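Local coordinates for protein heavy metal cation tricomponent efflux pump ZneA(CzcA-like) (Cupriavidus metallidurans, PDB 4K0J) that probably exports zinc ions from the cell in exchange for protons, as the inner-membrane RND antiporter of a tripartite heavy-metal efflux system, at residues M907-L920 and V985-L997. Residues are numbered along the deposited sequence; the frame is centred on the assembly and turned at random.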
# COMPACT_ATOMS: atom_id res chain seq x y z
N MET C 907 -39.22 -15.87 -21.00
CA MET C 907 -38.07 -15.48 -20.20
C MET C 907 -38.16 -16.02 -18.78
O MET C 907 -39.08 -16.78 -18.45
CB MET C 907 -37.94 -13.95 -20.16
CG MET C 907 -37.68 -13.31 -21.51
SD MET C 907 -37.70 -11.50 -21.43
CE MET C 907 -36.46 -11.21 -20.18
N THR C 908 -37.21 -15.62 -17.94
CA THR C 908 -37.19 -16.03 -16.54
C THR C 908 -37.17 -14.82 -15.62
O THR C 908 -37.57 -13.73 -16.01
CB THR C 908 -35.96 -16.91 -16.25
OG1 THR C 908 -34.77 -16.16 -16.53
CG2 THR C 908 -35.98 -18.16 -17.11
N LEU C 909 -36.69 -15.02 -14.39
CA LEU C 909 -36.63 -13.93 -13.42
C LEU C 909 -35.20 -13.73 -12.90
O LEU C 909 -34.85 -14.21 -11.82
CB LEU C 909 -37.56 -14.21 -12.24
CG LEU C 909 -37.83 -13.00 -11.35
CD1 LEU C 909 -38.51 -11.92 -12.17
CD2 LEU C 909 -38.68 -13.38 -10.16
N ASN C 910 -34.40 -13.03 -13.68
CA ASN C 910 -32.99 -12.80 -13.35
C ASN C 910 -32.78 -11.51 -12.58
O ASN C 910 -33.70 -10.71 -12.44
CB ASN C 910 -32.16 -12.79 -14.63
CG ASN C 910 -32.92 -12.21 -15.80
OD1 ASN C 910 -32.95 -11.00 -16.01
ND2 ASN C 910 -33.57 -13.08 -16.58
N VAL C 911 -31.57 -11.31 -12.07
CA VAL C 911 -31.24 -10.10 -11.32
C VAL C 911 -31.45 -8.85 -12.18
O VAL C 911 -31.80 -7.78 -11.67
CB VAL C 911 -29.79 -10.15 -10.76
CG1 VAL C 911 -28.77 -10.12 -11.87
CG2 VAL C 911 -29.56 -9.00 -9.79
N SER C 912 -31.27 -9.01 -13.49
CA SER C 912 -31.49 -7.94 -14.45
C SER C 912 -32.94 -7.48 -14.44
O SER C 912 -33.23 -6.30 -14.28
CB SER C 912 -31.09 -8.41 -15.84
OG SER C 912 -31.18 -7.36 -16.79
N SER C 913 -33.85 -8.43 -14.61
CA SER C 913 -35.28 -8.15 -14.59
C SER C 913 -35.74 -7.69 -13.20
O SER C 913 -36.70 -6.93 -13.08
CB SER C 913 -36.08 -9.37 -15.02
OG SER C 913 -35.80 -10.48 -14.18
N ALA C 914 -35.05 -8.15 -12.17
CA ALA C 914 -35.31 -7.70 -10.81
C ALA C 914 -35.07 -6.19 -10.71
O ALA C 914 -35.95 -5.43 -10.29
CB ALA C 914 -34.44 -8.43 -9.82
N VAL C 915 -33.87 -5.78 -11.12
CA VAL C 915 -33.53 -4.36 -11.20
C VAL C 915 -34.56 -3.64 -12.08
O VAL C 915 -34.93 -2.50 -11.81
CB VAL C 915 -32.11 -4.14 -11.75
CG1 VAL C 915 -31.80 -2.66 -11.89
CG2 VAL C 915 -31.09 -4.82 -10.84
N GLY C 916 -35.03 -4.34 -13.11
CA GLY C 916 -36.11 -3.83 -13.94
C GLY C 916 -37.35 -3.47 -13.14
O GLY C 916 -37.94 -2.41 -13.35
N PHE C 917 -37.75 -4.35 -12.22
CA PHE C 917 -38.89 -4.07 -11.35
C PHE C 917 -38.60 -2.91 -10.42
O PHE C 917 -39.48 -2.08 -10.15
CB PHE C 917 -39.26 -5.32 -10.54
CG PHE C 917 -40.08 -6.32 -11.30
CD1 PHE C 917 -39.49 -7.47 -11.81
CD2 PHE C 917 -41.43 -6.12 -11.51
CE1 PHE C 917 -40.24 -8.39 -12.51
CE2 PHE C 917 -42.19 -7.04 -12.21
CZ PHE C 917 -41.59 -8.18 -12.71
N ILE C 918 -37.36 -2.84 -9.94
CA ILE C 918 -36.92 -1.73 -9.11
C ILE C 918 -37.12 -0.40 -9.85
O ILE C 918 -37.51 0.61 -9.25
CB ILE C 918 -35.44 -1.87 -8.71
CG1 ILE C 918 -35.19 -3.23 -8.05
CG2 ILE C 918 -35.01 -0.74 -7.79
CD1 ILE C 918 -36.06 -3.49 -6.85
N ALA C 919 -36.87 -0.43 -11.15
CA ALA C 919 -37.06 0.74 -12.00
C ALA C 919 -38.53 1.05 -12.23
O ALA C 919 -38.96 2.20 -12.10
CB ALA C 919 -36.35 0.53 -13.33
N LEU C 920 -39.30 0.02 -12.58
CA LEU C 920 -40.72 0.15 -12.89
C LEU C 920 -41.50 0.74 -11.72
O LEU C 920 -42.40 1.57 -11.91
CB LEU C 920 -41.30 -1.22 -13.25
CG LEU C 920 -42.80 -1.33 -13.52
CD1 LEU C 920 -43.18 -0.49 -14.72
CD2 LEU C 920 -43.19 -2.78 -13.74
N VAL C 985 -28.85 -8.13 -21.64
CA VAL C 985 -29.00 -7.87 -20.22
C VAL C 985 -29.98 -6.72 -20.01
O VAL C 985 -30.48 -6.50 -18.91
CB VAL C 985 -27.66 -7.52 -19.55
CG1 VAL C 985 -27.30 -6.06 -19.80
CG2 VAL C 985 -27.72 -7.80 -18.06
N GLN C 986 -30.26 -6.00 -21.10
CA GLN C 986 -31.15 -4.85 -21.06
C GLN C 986 -32.59 -5.30 -21.26
O GLN C 986 -33.51 -4.77 -20.63
CB GLN C 986 -30.77 -3.88 -22.18
CG GLN C 986 -29.28 -3.75 -22.38
CD GLN C 986 -28.93 -3.20 -23.75
OE1 GLN C 986 -29.80 -3.04 -24.61
NE2 GLN C 986 -27.66 -2.89 -23.95
N ARG C 987 -32.78 -6.29 -22.13
CA ARG C 987 -34.10 -6.83 -22.42
C ARG C 987 -34.92 -7.28 -21.21
O ARG C 987 -36.14 -7.20 -21.25
CB ARG C 987 -34.01 -7.96 -23.44
CG ARG C 987 -33.49 -7.52 -24.79
CD ARG C 987 -33.66 -8.62 -25.81
NE ARG C 987 -33.09 -9.88 -25.36
CZ ARG C 987 -31.81 -10.22 -25.52
NH1 ARG C 987 -30.97 -9.39 -26.11
NH2 ARG C 987 -31.38 -11.39 -25.07
N PRO C 988 -34.27 -7.78 -20.14
CA PRO C 988 -35.06 -8.04 -18.94
C PRO C 988 -35.72 -6.79 -18.35
O PRO C 988 -36.94 -6.80 -18.15
CB PRO C 988 -34.03 -8.60 -17.96
CG PRO C 988 -33.07 -9.29 -18.83
CD PRO C 988 -32.96 -8.45 -20.07
N LEU C 989 -34.94 -5.75 -18.08
CA LEU C 989 -35.50 -4.51 -17.54
C LEU C 989 -36.50 -3.90 -18.52
O LEU C 989 -37.55 -3.41 -18.12
CB LEU C 989 -34.39 -3.49 -17.23
CG LEU C 989 -33.19 -3.95 -16.40
CD1 LEU C 989 -32.04 -4.28 -17.31
CD2 LEU C 989 -32.78 -2.89 -15.39
N ALA C 990 -36.15 -3.95 -19.80
CA ALA C 990 -37.01 -3.45 -20.87
C ALA C 990 -38.37 -4.12 -20.83
O ALA C 990 -39.41 -3.47 -20.83
CB ALA C 990 -36.35 -3.67 -22.22
N THR C 991 -38.36 -5.45 -20.78
CA THR C 991 -39.58 -6.24 -20.75
C THR C 991 -40.40 -5.94 -19.50
O THR C 991 -41.60 -5.65 -19.59
CB THR C 991 -39.26 -7.74 -20.80
OG1 THR C 991 -38.35 -7.99 -21.87
CG2 THR C 991 -40.52 -8.55 -21.00
N VAL C 992 -39.75 -6.01 -18.34
CA VAL C 992 -40.41 -5.76 -17.06
C VAL C 992 -41.10 -4.39 -17.02
O VAL C 992 -42.25 -4.28 -16.60
CB VAL C 992 -39.42 -5.86 -15.89
CG1 VAL C 992 -40.01 -5.25 -14.63
CG2 VAL C 992 -39.03 -7.32 -15.66
N VAL C 993 -40.39 -3.36 -17.45
CA VAL C 993 -40.94 -2.00 -17.42
C VAL C 993 -42.02 -1.78 -18.48
O VAL C 993 -43.13 -1.37 -18.15
CB VAL C 993 -39.85 -0.93 -17.56
CG1 VAL C 993 -40.48 0.43 -17.76
CG2 VAL C 993 -38.93 -0.93 -16.34
N VAL C 994 -41.68 -2.05 -19.74
CA VAL C 994 -42.62 -1.86 -20.85
C VAL C 994 -43.93 -2.61 -20.62
O VAL C 994 -45.01 -2.04 -20.73
CB VAL C 994 -42.00 -2.29 -22.20
CG1 VAL C 994 -43.07 -2.38 -23.28
CG2 VAL C 994 -40.92 -1.32 -22.62
N GLY C 995 -43.82 -3.89 -20.28
CA GLY C 995 -44.99 -4.70 -20.01
C GLY C 995 -45.70 -4.30 -18.73
O GLY C 995 -46.93 -4.30 -18.66
N GLY C 996 -44.91 -3.95 -17.72
CA GLY C 996 -45.45 -3.63 -16.41
C GLY C 996 -45.91 -2.19 -16.24
O GLY C 996 -46.27 -1.78 -15.14
N LEU C 997 -45.91 -1.43 -17.33
CA LEU C 997 -46.35 -0.04 -17.28
C LEU C 997 -47.59 0.13 -18.14
O LEU C 997 -48.38 1.05 -17.93
CB LEU C 997 -45.24 0.90 -17.75
CG LEU C 997 -45.31 2.34 -17.24
CD1 LEU C 997 -45.26 2.37 -15.72
CD2 LEU C 997 -44.17 3.15 -17.83
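Gly916 brings helix 911-920 close to Leu989 of helix 986-997. Gly916 CA lies 3.7 Å from Leu989 CA. The two segments run roughly parallel, with a signed crossing angle of -38° and axes 7.2 Å apart at closest approach. Because Gly916 has no side chain, the backbones can meet here.

Val992 fits as a knob among Ser913, Gly916, Phe917 and Leu920. Val992 CG1 sits over the centre of the Phe917 ring, 3.4 Å from its centroid, in a CH-pi contact. The direction is 8° from the ring normal. Leu920 is the reciprocal knob, among Val992, Val993, Gly996 and Leu997. With CG anti to the backbone N (chi1 176°), the fork of Leu920 points at the Gly996 backbone, and Leu920 CD1 lies 3.4 Å from Gly996 O. Near the helix starts, Pro988 CB packs 3.7 Å from Ser913 CB. Asn910 OD1 lies 3.3 Å from Pro988 CB and also accepts from Ser913 N, capping helix 911-920. Met907 CE reaches Pro988 CA. Met907 SD lies near Thr991 OG1, which is hydrogen-bonded to Arg905. Phe917 and Leu920 also touch helix 891-905.

This is glycine-mediated, knobs-into-holes packing of helices in the transmembrane domain of an RND transporter.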